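Local coordinates for aminopeptidase N (Francisella tularensis subsp. tularensis, PDB 5DLL), which cleaves N-terminal amino acids from peptides, amides and arylamides as a zinc metalloprotease of the M1 family, and probably helps to degrade intracellular peptides, at residues 217-222 with 258-263; 173-178 with 185-190; 239-244 with 302-307; 229-234 with 287-292. One frame throughout, in Å; residues are numbered along the deposited sequence.

Contact 1. Residues 217-222 with 258-263; sequences SQRKVS and DLDTFM
Arg219 reaches across to the chain at 258-260, just before two parallel strands pair. Its CB points toward the other segment and CG carries the chain on. CD comes to 3.3 Å from Asp260 OD1, and NE stays near the same oxygen. A bend at chi3 (-31°) then turns the guanidinium past the carboxylate, whose OD1 lies well out of its plane. NH1 is 4.0 Å from Asp260 OD1 and no N-H points at it, so the polar part of this pairing is probably charge attraction alone. NH1 also comes close to the carbonyl O of Leu259, at too poor an angle for a hydrogen bond, and NH2 is hydrogen-bonded to the carbonyl of Tyr257. Beyond the arginine, Ser222 bonds through its backbone to both residues flanking Thr261: its N donates to Asp260 O (2.9 Å, 166°), and its O accepts from Phe262 N at 2.8 Å, nearly along the C=O axis. Ser222 and Thr261 form the parallel bridge, CB to CB 4.1 Å on one face, while Val221 CG1 meets Phe262 CB at 4.4 Å. The pair joins strands 220-227 and 261-267 of a beta-alpha-beta crossover through helix 236-253, with strand 207-214 flanking one side and strand 280-284 the other.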
loop_
_atom_site.group_PDB
_atom_site.type_symbol
_atom_site.label_atom_id
_atom_site.label_comp_id
_atom_site.label_asym_id
_atom_site.label_seq_id
_atom_site.Cartn_x
_atom_site.Cartn_y
_atom_site.Cartn_z
ATOM N N SER A 217 -16.763 19.121 -17.529
ATOM C CA SER A 217 -16.999 20.434 -18.137
ATOM C C SER A 217 -16.651 20.432 -19.633
ATOM O O SER A 217 -16.476 21.492 -20.239
ATOM C CB SER A 217 -16.190 21.508 -17.415
ATOM O OG SER A 217 -14.818 21.400 -17.738
ATOM N N GLN A 218 -16.537 19.234 -20.208
ATOM C CA GLN A 218 -16.457 19.022 -21.656
ATOM C C GLN A 218 -15.092 19.324 -22.282
ATOM O O GLN A 218 -14.987 19.418 -23.506
ATOM C CB GLN A 218 -17.562 19.816 -22.379
ATOM C CG GLN A 218 -18.265 19.036 -23.476
ATOM C CD GLN A 218 -18.981 17.811 -22.941
ATOM O OE1 GLN A 218 -19.306 17.735 -21.753
ATOM N NE2 GLN A 218 -19.223 16.837 -23.812
ATOM N N ARG A 219 -14.047 19.444 -21.461
ATOM C CA ARG A 219 -12.713 19.741 -21.978
ATOM C C ARG A 219 -12.010 18.463 -22.416
ATOM O O ARG A 219 -12.167 17.416 -21.791
ATOM C CB ARG A 219 -11.857 20.465 -20.938
ATOM C CG ARG A 219 -10.861 21.436 -21.558
ATOM C CD ARG A 219 -9.673 21.733 -20.655
ATOM N NE ARG A 219 -10.019 21.664 -19.233
ATOM C CZ ARG A 219 -9.568 20.751 -18.370
ATOM N NH1 ARG A 219 -8.718 19.799 -18.745
ATOM N NH2 ARG A 219 -9.968 20.800 -17.106
ATOM N N LYS A 220 -11.227 18.569 -23.486
ATOM C CA LYS A 220 -10.508 17.435 -24.059
ATOM C C LYS A 220 -9.111 17.311 -23.450
ATOM O O LYS A 220 -8.269 18.198 -23.611
ATOM C CB LYS A 220 -10.404 17.613 -25.570
ATOM C CG LYS A 220 -9.882 16.398 -26.317
ATOM C CD LYS A 220 -9.709 16.687 -27.802
ATOM C CE LYS A 220 -8.665 17.767 -28.048
ATOM N NZ LYS A 220 -8.235 17.825 -29.469
ATOM N N VAL A 221 -8.877 16.200 -22.751
ATOM C CA VAL A 221 -7.615 15.945 -22.057
ATOM C C VAL A 221 -6.819 14.867 -22.794
ATOM O O VAL A 221 -7.288 13.742 -22.952
ATOM C CB VAL A 221 -7.867 15.486 -20.602
ATOM C CG1 VAL A 221 -6.562 15.098 -19.919
ATOM C CG2 VAL A 221 -8.570 16.581 -19.809
ATOM N N SER A 222 -5.610 15.209 -23.233
ATOM C CA SER A 222 -4.743 14.238 -23.895
ATOM C C SER A 222 -4.101 13.310 -22.857
ATOM O O SER A 222 -3.481 13.771 -21.897
ATOM C CB SER A 222 -3.668 14.949 -24.722
ATOM O OG SER A 222 -2.974 14.027 -25.543
ATOM N N ASP A 258 -7.169 19.134 -14.106
ATOM C CA ASP A 258 -6.931 20.579 -14.208
ATOM C C ASP A 258 -6.041 21.037 -15.386
ATOM O O ASP A 258 -5.904 22.241 -15.622
ATOM C CB ASP A 258 -6.389 21.109 -12.865
ATOM C CG ASP A 258 -5.262 20.249 -12.285
ATOM O OD1 ASP A 258 -5.045 19.109 -12.757
ATOM O OD2 ASP A 258 -4.595 20.721 -11.339
ATOM N N LEU A 259 -5.463 20.090 -16.127
ATOM C CA LEU A 259 -4.600 20.400 -17.274
ATOM C C LEU A 259 -5.149 19.801 -18.561
ATOM O O LEU A 259 -6.049 18.969 -18.528
ATOM C CB LEU A 259 -3.192 19.855 -17.040
ATOM C CG LEU A 259 -2.490 20.269 -15.744
ATOM C CD1 LEU A 259 -1.304 19.354 -15.474
ATOM C CD2 LEU A 259 -2.052 21.726 -15.799
ATOM N N ASP A 260 -4.591 20.221 -19.693
ATOM C CA ASP A 260 -5.026 19.730 -21.008
ATOM C C ASP A 260 -4.339 18.437 -21.415
ATOM O O ASP A 260 -4.710 17.842 -22.426
ATOM C CB ASP A 260 -4.763 20.773 -22.098
ATOM C CG ASP A 260 -5.400 22.109 -21.799
ATOM O OD1 ASP A 260 -6.376 22.142 -21.015
ATOM O OD2 ASP A 260 -4.918 23.125 -22.346
ATOM N N THR A 261 -3.320 18.024 -20.660
ATOM C CA THR A 261 -2.620 16.764 -20.932
ATOM C C THR A 261 -2.189 16.068 -19.640
ATOM O O THR A 261 -1.933 16.714 -18.634
ATOM C CB THR A 261 -1.418 16.958 -21.897
ATOM O OG1 THR A 261 -0.583 15.792 -21.884
ATOM C CG2 THR A 261 -0.591 18.161 -21.522
ATOM N N PHE A 262 -2.137 14.742 -19.686
ATOM C CA PHE A 262 -1.780 13.923 -18.534
ATOM C C PHE A 262 -0.916 12.781 -19.032
ATOM O O PHE A 262 -1.339 12.009 -19.895
ATOM C CB PHE A 262 -3.036 13.372 -17.863
ATOM C CG PHE A 262 -2.760 12.408 -16.744
ATOM C CD1 PHE A 262 -2.515 12.865 -15.458
ATOM C CD2 PHE A 262 -2.757 11.037 -16.976
ATOM C CE1 PHE A 262 -2.258 11.976 -14.422
ATOM C CE2 PHE A 262 -2.503 10.143 -15.947
ATOM C CZ PHE A 262 -2.253 10.613 -14.666
ATOM N N MET A 263 0.290 12.676 -18.483
ATOM C CA MET A 263 1.292 11.753 -18.992
ATOM C C MET A 263 1.676 10.725 -17.944
ATOM O O MET A 263 1.641 11.003 -16.745
ATOM C CB MET A 263 2.534 12.525 -19.431
ATOM C CG MET A 263 2.313 13.410 -20.646
ATOM S SD MET A 263 3.651 14.591 -20.886
ATOM C CE MET A 263 3.274 15.813 -19.630
#

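Contact 2. Residues 173-178 with 185-190; sequences KIDSGD and FAVWKD
Lys173 lies across the indole of Trp188: its CB sits over the six-membered ring, 3.8 Å from the centroid and 6° off the ring normal, and after a bend at chi3 its CE passes 3.9 Å from Trp188 CZ2. On the sheet face that carries Asp175 and Val187, the beta carbon of Asp175 meets Val187 CG2 at 3.9 Å. Farther along, the ring of Phe185 turns back over the strand opposite, CG set between backbone N and carbonyl carbon (chi1 78°). One ring face lies over Gly177 N, and the ring edge meets Asp175 OD2, which is 3.4 Å from Phe185 CE2. Gly177, with phi at 154°, is in a backbone region open mainly to glycine. These side chains line the two arms of an antiparallel beta hairpin, 172-179 with 183-191, in the N-terminal domain of the peptidase. Between Lys173 and Asp175 a beta bulge shifts the register by one, with Ile174 as the extra residue. Val187 spans the bulge: its O accepts from Ile174 N (3.0 Å) and its N donates to Asp175 O (2.9 Å). Phe185 N binds Gly177 O at 2.9 Å, with only a weak bond returning from Gly177 N. Ile174 leans its CD1 and CG2 on Lys189 CB. Farther out, Trp188 NE1 bonds to the carbonyl of Ile167, Ala186 and Trp188 pair through their backbones with strand 150-160, the next strand of the sheet, and Asp178 makes a salt bridge with Lys161.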
loop_
_atom_site.group_PDB
_atom_site.type_symbol
_atom_site.label_atom_id
_atom_site.label_comp_id
_atom_site.label_asym_id
_atom_site.label_seq_id
_atom_site.Cartn_x
_atom_site.Cartn_y
_atom_site.Cartn_z
ATOM N N LYS A 173 2.413 21.418 -23.039
ATOM C CA LYS A 173 3.426 21.885 -23.973
ATOM C C LYS A 173 2.922 23.117 -24.733
ATOM O O LYS A 173 2.171 22.989 -25.698
ATOM C CB LYS A 173 3.780 20.760 -24.946
ATOM C CG LYS A 173 4.916 21.074 -25.905
ATOM C CD LYS A 173 4.866 20.172 -27.128
ATOM C CE LYS A 173 5.215 18.732 -26.792
ATOM N NZ LYS A 173 4.574 17.795 -27.755
ATOM N N ILE A 174 3.346 24.303 -24.303
ATOM C CA ILE A 174 2.882 25.560 -24.907
ATOM C C ILE A 174 3.724 26.061 -26.092
ATOM O O ILE A 174 3.306 26.975 -26.800
ATOM C CB ILE A 174 2.772 26.691 -23.861
ATOM C CG1 ILE A 174 4.147 27.085 -23.306
ATOM C CG2 ILE A 174 1.840 26.272 -22.736
ATOM C CD1 ILE A 174 4.124 28.349 -22.475
ATOM N N ASP A 175 4.903 25.482 -26.301
ATOM C CA ASP A 175 5.773 25.898 -27.405
ATOM C C ASP A 175 6.770 24.796 -27.741
ATOM O O ASP A 175 7.148 24.008 -26.882
ATOM C CB ASP A 175 6.507 27.196 -27.053
ATOM C CG ASP A 175 7.223 27.817 -28.249
ATOM O OD1 ASP A 175 6.672 27.791 -29.376
ATOM O OD2 ASP A 175 8.341 28.340 -28.054
ATOM N N SER A 176 7.183 24.745 -29.001
ATOM C CA SER A 176 7.973 23.632 -29.506
ATOM C C SER A 176 8.634 23.995 -30.832
ATOM O O SER A 176 8.197 24.919 -31.521
ATOM C CB SER A 176 7.063 22.418 -29.697
ATOM O OG SER A 176 7.788 21.301 -30.167
ATOM N N GLY A 177 9.690 23.263 -31.179
ATOM C CA GLY A 177 10.386 23.471 -32.446
ATOM C C GLY A 177 11.840 23.053 -32.406
ATOM O O GLY A 177 12.314 22.509 -31.405
ATOM N N ASP A 178 12.546 23.321 -33.504
ATOM C CA ASP A 178 13.959 22.962 -33.641
ATOM C C ASP A 178 14.896 24.127 -33.319
ATOM O O ASP A 178 14.461 25.253 -33.079
ATOM C CB ASP A 178 14.240 22.458 -35.060
ATOM C CG ASP A 178 13.531 21.152 -35.373
ATOM O OD1 ASP A 178 12.819 20.612 -34.496
ATOM O OD2 ASP A 178 13.692 20.661 -36.510
ATOM N N PHE A 185 13.597 21.638 -28.985
ATOM C CA PHE A 185 13.191 22.078 -27.655
ATOM C C PHE A 185 11.692 21.930 -27.437
ATOM O O PHE A 185 10.933 21.677 -28.374
ATOM C CB PHE A 185 13.618 23.530 -27.402
ATOM C CG PHE A 185 12.728 24.555 -28.054
ATOM C CD1 PHE A 185 13.007 25.028 -29.330
ATOM C CD2 PHE A 185 11.616 25.055 -27.387
ATOM C CE1 PHE A 185 12.192 25.975 -29.931
ATOM C CE2 PHE A 185 10.799 26.002 -27.982
ATOM C CZ PHE A 185 11.086 26.463 -29.256
ATOM N N ALA A 186 11.293 22.088 -26.179
ATOM C CA ALA A 186 9.894 22.048 -25.770
ATOM C C ALA A 186 9.723 22.868 -24.493
ATOM O O ALA A 186 10.591 22.848 -23.621
ATOM C CB ALA A 186 9.449 20.612 -25.542
ATOM N N VAL A 187 8.615 23.594 -24.392
ATOM C CA VAL A 187 8.324 24.388 -23.211
ATOM C C VAL A 187 7.062 23.841 -22.553
ATOM O O VAL A 187 6.025 23.705 -23.206
ATOM C CB VAL A 187 8.141 25.879 -23.555
ATOM C CG1 VAL A 187 8.064 26.718 -22.283
ATOM C CG2 VAL A 187 9.282 26.363 -24.439
ATOM N N TRP A 188 7.165 23.521 -21.265
ATOM C CA TRP A 188 6.061 22.965 -20.495
ATOM C C TRP A 188 5.672 23.922 -19.378
ATOM O O TRP A 188 6.451 24.148 -18.450
ATOM C CB TRP A 188 6.467 21.621 -19.894
ATOM C CG TRP A 188 6.698 20.557 -20.914
ATOM C CD1 TRP A 188 7.864 20.285 -21.571
ATOM C CD2 TRP A 188 5.736 19.617 -21.395
ATOM N NE1 TRP A 188 7.682 19.233 -22.437
ATOM C CE2 TRP A 188 6.384 18.806 -22.348
ATOM C CE3 TRP A 188 4.387 19.387 -21.116
ATOM C CZ2 TRP A 188 5.730 17.776 -23.020
ATOM C CZ3 TRP A 188 3.736 18.367 -21.784
ATOM C CH2 TRP A 188 4.408 17.571 -22.726
ATOM N N LYS A 189 4.470 24.479 -19.470
ATOM C CA LYS A 189 3.948 25.369 -18.437
ATOM C C LYS A 189 2.956 24.634 -17.543
ATOM O O LYS A 189 2.092 23.911 -18.030
ATOM C CB LYS A 189 3.278 26.591 -19.073
ATOM C CG LYS A 189 2.704 27.580 -18.072
ATOM C CD LYS A 189 2.517 28.958 -18.691
ATOM C CE LYS A 189 1.615 29.840 -17.841
ATOM N NZ LYS A 189 2.055 29.909 -16.418
ATOM N N ASP A 190 3.099 24.823 -16.235
ATOM C CA ASP A 190 2.168 24.292 -15.241
ATOM C C ASP A 190 1.692 25.475 -14.388
ATOM O O ASP A 190 2.410 25.925 -13.492
ATOM C CB ASP A 190 2.854 23.229 -14.373
ATOM C CG ASP A 190 1.913 22.583 -13.359
ATOM O OD1 ASP A 190 0.809 23.112 -13.114
ATOM O OD2 ASP A 190 2.285 21.537 -12.794
#

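Contact 3. Residues 239-244 with 302-307; sequences MQAVKD and LVQSVV
Two helices, 236-253 and 297-312, pass each other here at 55°, their local axes 8.8 Å apart at the closest point. The apolar contacts carry the crossing. Ala241 points its CB toward the other helix and lodges between two residues one turn apart, 3.8 Å from Gln304 CA and 3.9 Å from Val307 CB; the small side chain lets the backbones come near, with Ala241 CA and Gln304 CA 5.0 Å apart. Val307 uses both branches: CG2 flanks the alanine methyl, and CG1, anti to its backbone N (chi1 171°), meets Val242 CG2 at 3.6 Å, the two valines crossing at about a right angle. No hydrogen bond links the segments. In the polar contacts, the extended Gln304 brings NE2 to 3.9 Å from Asp244 OD2, with amide and carboxylate planes almost perpendicular. The amide oxygen of Gln304 is instead bonded to Asn347, while Asp244 OD1 receives a weak bond from Gln240 NE2 within its own helix. Helix 297-312 bears the zinc ligand His309, followed by His313, so this buried packing backs the HExxH helix of the thermolysin-like catalytic domain characteristic of M1 aminopeptidases.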
loop_
_atom_site.group_PDB
_atom_site.type_symbol
_atom_site.label_atom_id
_atom_site.label_comp_id
_atom_site.label_asym_id
_atom_site.label_seq_id
_atom_site.Cartn_x
_atom_site.Cartn_y
_atom_site.Cartn_z
ATOM N N MET A 239 -3.978 2.424 -19.309
ATOM C CA MET A 239 -4.729 3.514 -19.926
ATOM C C MET A 239 -6.180 3.470 -19.476
ATOM O O MET A 239 -6.774 4.505 -19.174
ATOM C CB MET A 239 -4.659 3.428 -21.454
ATOM C CG MET A 239 -5.408 4.542 -22.182
ATOM S SD MET A 239 -4.848 6.205 -21.752
ATOM C CE MET A 239 -3.485 6.391 -22.898
ATOM N N GLN A 240 -6.744 2.266 -19.427
ATOM C CA GLN A 240 -8.105 2.079 -18.940
ATOM C C GLN A 240 -8.232 2.473 -17.469
ATOM O O GLN A 240 -9.212 3.107 -17.084
ATOM C CB GLN A 240 -8.568 0.632 -19.142
ATOM C CG GLN A 240 -10.075 0.454 -19.056
ATOM C CD GLN A 240 -10.821 1.380 -20.002
ATOM O OE1 GLN A 240 -10.556 1.404 -21.207
ATOM N NE2 GLN A 240 -11.747 2.162 -19.454
ATOM N N ALA A 241 -7.241 2.104 -16.658
ATOM C CA ALA A 241 -7.204 2.491 -15.243
ATOM C C ALA A 241 -7.175 4.008 -15.051
ATOM O O ALA A 241 -7.701 4.517 -14.060
ATOM C CB ALA A 241 -6.016 1.851 -14.543
ATOM N N VAL A 242 -6.572 4.724 -15.998
ATOM C CA VAL A 242 -6.559 6.190 -15.972
ATOM C C VAL A 242 -7.963 6.754 -16.217
ATOM O O VAL A 242 -8.384 7.711 -15.560
ATOM C CB VAL A 242 -5.575 6.765 -17.015
ATOM C CG1 VAL A 242 -5.688 8.282 -17.106
ATOM C CG2 VAL A 242 -4.148 6.363 -16.673
ATOM N N LYS A 243 -8.683 6.157 -17.161
ATOM C CA LYS A 243 -10.053 6.580 -17.466
ATOM C C LYS A 243 -11.013 6.270 -16.318
ATOM O O LYS A 243 -11.859 7.092 -15.969
ATOM C CB LYS A 243 -10.541 5.904 -18.746
ATOM C CG LYS A 243 -9.768 6.307 -19.993
ATOM C CD LYS A 243 -10.247 5.526 -21.203
ATOM C CE LYS A 243 -9.594 6.027 -22.480
ATOM N NZ LYS A 243 -9.686 5.014 -23.566
ATOM N N ASP A 244 -10.873 5.081 -15.738
ATOM C CA ASP A 244 -11.655 4.680 -14.563
ATOM C C ASP A 244 -11.385 5.616 -13.383
ATOM O O ASP A 244 -12.303 5.980 -12.650
ATOM C CB ASP A 244 -11.315 3.243 -14.136
ATOM C CG ASP A 244 -11.518 2.212 -15.253
ATOM O OD1 ASP A 244 -12.414 2.390 -16.117
ATOM O OD2 ASP A 244 -10.769 1.207 -15.253
ATOM N N LEU A 302 -4.416 -4.581 -8.962
ATOM C CA LEU A 302 -3.301 -3.814 -8.408
ATOM C C LEU A 302 -2.842 -2.706 -9.350
ATOM O O LEU A 302 -2.561 -1.593 -8.900
ATOM C CB LEU A 302 -2.133 -4.738 -8.063
ATOM C CG LEU A 302 -2.367 -5.638 -6.845
ATOM C CD1 LEU A 302 -1.348 -6.773 -6.801
ATOM C CD2 LEU A 302 -2.336 -4.823 -5.558
ATOM N N VAL A 303 -2.766 -3.012 -10.645
ATOM C CA VAL A 303 -2.451 -2.009 -11.676
ATOM C C VAL A 303 -3.441 -0.851 -11.612
ATOM O O VAL A 303 -3.053 0.315 -11.700
ATOM C CB VAL A 303 -2.485 -2.615 -13.099
ATOM C CG1 VAL A 303 -2.508 -1.527 -14.168
ATOM C CG2 VAL A 303 -1.293 -3.535 -13.317
ATOM N N GLN A 304 -4.716 -1.196 -11.469
ATOM C CA GLN A 304 -5.786 -0.217 -11.326
ATOM C C GLN A 304 -5.585 0.651 -10.084
ATOM O O GLN A 304 -5.653 1.874 -10.166
ATOM C CB GLN A 304 -7.137 -0.939 -11.242
ATOM C CG GLN A 304 -8.354 -0.035 -11.382
ATOM C CD GLN A 304 -9.640 -0.706 -10.936
ATOM O OE1 GLN A 304 -9.720 -1.271 -9.841
ATOM N NE2 GLN A 304 -10.660 -0.636 -11.780
ATOM N N SER A 305 -5.342 -0.005 -8.949
ATOM C CA SER A 305 -5.130 0.653 -7.648
ATOM C C SER A 305 -3.923 1.585 -7.645
ATOM O O SER A 305 -3.970 2.690 -7.090
ATOM C CB SER A 305 -4.925 -0.410 -6.560
ATOM O OG SER A 305 -4.541 0.177 -5.332
ATOM N N VAL A 306 -2.840 1.105 -8.247
ATOM C CA VAL A 306 -1.595 1.855 -8.366
ATOM C C VAL A 306 -1.814 3.136 -9.177
ATOM O O VAL A 306 -1.512 4.239 -8.712
ATOM C CB VAL A 306 -0.503 0.974 -9.023
ATOM C CG1 VAL A 306 0.669 1.805 -9.516
ATOM C CG2 VAL A 306 -0.033 -0.102 -8.052
ATOM N N VAL A 307 -2.349 2.979 -10.384
ATOM C CA VAL A 307 -2.625 4.112 -11.262
ATOM C C VAL A 307 -3.610 5.053 -10.575
ATOM O O VAL A 307 -3.427 6.274 -10.581
ATOM C CB VAL A 307 -3.200 3.651 -12.624
ATOM C CG1 VAL A 307 -3.685 4.839 -13.448
ATOM C CG2 VAL A 307 -2.167 2.850 -13.409
#

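Contact 4. Residues 229-234 with 287-292; sequences KQDIDK and YIMASN
Two connecting loops meet beyond the C-terminal ends of two parallel strands of the catalytic domain's sheet: residues 229-234 lead from strand 220-227 into helix 236-253, while the loop at 287-292 lies between strand 280-284 and helix 297-312. One backbone hydrogen bond joins them. Ala290 N donates to Lys234 O at 2.9 Å, with the N-H pointing well at the acceptor (162°) and the donor lying in the carbonyl plane. The same oxygen also receives a CA-H contact from Met289, 3.2 Å from the CA, so two neighbouring groups of one loop converge on a single carbonyl of the other. Side chains pack around this link. Met289 lays CB and CG alongside the beta carbon of Lys234, CB to CB 4.0 Å; a bend at chi3 then sets SD 3.9 Å from Asp231 O and at about the same separation from that residue's carboxylate. On the other flank Lys234 CG approaches Ser291 OG at 3.2 Å, and bends at chi2 and chi4 lead the rest of the lysine away from the contact. Within its own loop, Asp231 O accepts from Lys234 N at 3.2 Å, closing a tight turn. Ile288 beside Met289 has its side chain about 10 Å from that of zinc ligand His309. Both loops are strand-to-helix connections in the alpha/beta part of the thermolysin-like catalytic domain of M1 aminopeptidases.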
loop_
_atom_site.group_PDB
_atom_site.type_symbol
_atom_site.label_atom_id
_atom_site.label_comp_id
_atom_site.label_asym_id
_atom_site.label_seq_id
_atom_site.Cartn_x
_atom_site.Cartn_y
_atom_site.Cartn_z
ATOM N N LYS A 229 9.774 0.416 -26.582
ATOM C CA LYS A 229 9.103 -0.374 -27.616
ATOM C C LYS A 229 8.629 -1.743 -27.110
ATOM O O LYS A 229 7.514 -2.167 -27.411
ATOM C CB LYS A 229 10.048 -0.545 -28.819
ATOM C CG LYS A 229 9.545 -1.444 -29.945
ATOM C CD LYS A 229 8.225 -0.965 -30.527
ATOM C CE LYS A 229 7.834 -1.794 -31.740
ATOM N NZ LYS A 229 6.474 -1.444 -32.238
ATOM N N GLN A 230 9.474 -2.419 -26.337
ATOM C CA GLN A 230 9.195 -3.790 -25.885
ATOM C C GLN A 230 8.193 -3.880 -24.718
ATOM O O GLN A 230 7.554 -4.919 -24.524
ATOM C CB GLN A 230 10.499 -4.528 -25.532
ATOM C CG GLN A 230 11.356 -3.879 -24.446
ATOM C CD GLN A 230 12.369 -2.873 -24.978
ATOM O OE1 GLN A 230 12.188 -2.284 -26.049
ATOM N NE2 GLN A 230 13.438 -2.661 -24.218
ATOM N N ASP A 231 8.058 -2.795 -23.955
ATOM C CA ASP A 231 7.144 -2.743 -22.805
ATOM C C ASP A 231 5.743 -2.187 -23.130
ATOM O O ASP A 231 4.777 -2.478 -22.418
ATOM C CB ASP A 231 7.762 -1.892 -21.681
ATOM C CG ASP A 231 9.042 -2.496 -21.104
ATOM O OD1 ASP A 231 9.185 -3.738 -21.117
ATOM O OD2 ASP A 231 9.899 -1.724 -20.621
ATOM N N ILE A 232 5.633 -1.395 -24.198
ATOM C CA ILE A 232 4.422 -0.599 -24.455
ATOM C C ILE A 232 3.155 -1.439 -24.714
ATOM O O ILE A 232 2.050 -1.039 -24.328
ATOM C CB ILE A 232 4.661 0.434 -25.597
ATOM C CG1 ILE A 232 3.600 1.547 -25.577
ATOM C CG2 ILE A 232 4.695 -0.241 -26.967
ATOM C CD1 ILE A 232 3.571 2.381 -24.313
ATOM N N ASP A 233 3.317 -2.606 -25.342
ATOM C CA ASP A 233 2.182 -3.482 -25.668
ATOM C C ASP A 233 1.427 -3.991 -24.433
ATOM O O ASP A 233 0.266 -4.371 -24.536
ATOM C CB ASP A 233 2.643 -4.677 -26.517
ATOM C CG ASP A 233 3.034 -4.280 -27.935
ATOM O OD1 ASP A 233 2.995 -3.074 -28.262
ATOM O OD2 ASP A 233 3.381 -5.185 -28.727
ATOM N N LYS A 234 2.081 -3.993 -23.273
ATOM C CA LYS A 234 1.459 -4.446 -22.035
ATOM C C LYS A 234 0.997 -3.271 -21.159
ATOM O O LYS A 234 0.732 -3.453 -19.970
ATOM C CB LYS A 234 2.433 -5.342 -21.256
ATOM C CG LYS A 234 2.947 -6.551 -22.030
ATOM C CD LYS A 234 4.285 -6.284 -22.712
ATOM C CE LYS A 234 4.732 -7.451 -23.584
ATOM N NZ LYS A 234 3.999 -7.543 -24.882
ATOM N N TYR A 287 4.799 -2.541 -12.185
ATOM C CA TYR A 287 3.575 -2.182 -11.461
ATOM C C TYR A 287 2.409 -1.749 -12.356
ATOM O O TYR A 287 1.285 -1.647 -11.859
ATOM C CB TYR A 287 3.851 -1.091 -10.410
ATOM C CG TYR A 287 4.710 -1.540 -9.237
ATOM C CD1 TYR A 287 4.428 -2.720 -8.541
ATOM C CD2 TYR A 287 5.791 -0.772 -8.806
ATOM C CE1 TYR A 287 5.210 -3.126 -7.470
ATOM C CE2 TYR A 287 6.576 -1.171 -7.735
ATOM C CZ TYR A 287 6.281 -2.345 -7.070
ATOM O OH TYR A 287 7.061 -2.742 -6.008
ATOM N N ILE A 288 2.653 -1.497 -13.647
ATOM C CA ILE A 288 1.567 -1.098 -14.573
ATOM C C ILE A 288 1.371 -1.995 -15.809
ATOM O O ILE A 288 0.504 -1.720 -16.647
ATOM C CB ILE A 288 1.725 0.369 -15.043
ATOM C CG1 ILE A 288 2.987 0.551 -15.886
ATOM C CG2 ILE A 288 1.747 1.315 -13.849
ATOM C CD1 ILE A 288 3.098 1.932 -16.494
ATOM N N MET A 289 2.153 -3.065 -15.925
ATOM C CA MET A 289 2.074 -3.936 -17.096
ATOM C C MET A 289 1.120 -5.098 -16.853
ATOM O O MET A 289 1.096 -5.676 -15.765
ATOM C CB MET A 289 3.458 -4.468 -17.474
ATOM C CG MET A 289 4.325 -3.470 -18.228
ATOM S SD MET A 289 5.755 -4.238 -19.021
ATOM C CE MET A 289 6.441 -5.200 -17.668
ATOM N N ALA A 290 0.335 -5.434 -17.872
ATOM C CA ALA A 290 -0.551 -6.589 -17.803
ATOM C C ALA A 290 -0.971 -7.036 -19.196
ATOM O O ALA A 290 -1.464 -6.235 -19.986
ATOM C CB ALA A 290 -1.775 -6.269 -16.958
ATOM N N SER A 291 -0.749 -8.316 -19.489
ATOM C CA SER A 291 -1.275 -8.957 -20.691
ATOM C C SER A 291 -2.411 -9.870 -20.266
ATOM O O SER A 291 -2.446 -10.318 -19.121
ATOM C CB SER A 291 -0.185 -9.775 -21.388
ATOM O OG SER A 291 1.036 -9.054 -21.438
ATOM N N ASN A 292 -3.343 -10.137 -21.181
ATOM C CA ASN A 292 -4.481 -11.025 -20.894
ATOM C C ASN A 292 -4.035 -12.453 -20.585
ATOM O O ASN A 292 -4.630 -13.140 -19.740
ATOM C CB ASN A 292 -5.480 -11.039 -22.059
ATOM C CG ASN A 292 -6.491 -9.910 -21.975
ATOM O OD1 ASN A 292 -7.701 -10.145 -21.965
ATOM N ND2 ASN A 292 -6.000 -8.678 -21.902
#

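Contact 3 is the buried one, joining helices by apolar packing with no hydrogen bond between them; contacts 2 and 4 are surface contacts, and contact 1 is partly buried. Contacts 1 and 2 are strand pairs built on backbone bonds, parallel in the first and antiparallel in the second, whereas contact 4 ties two loops with a single such bond. Helix 236-253 connects the strands of contact 1 and packs in contact 3, where Val242 CG1 touches Phe262 CE2 at 3.9 Å. Contact 3 meets contact 4 through Val303, against the backbone of 287-289. Contact 2, in the N-terminal domain, reaches contact 1 through Trp188 and Met263.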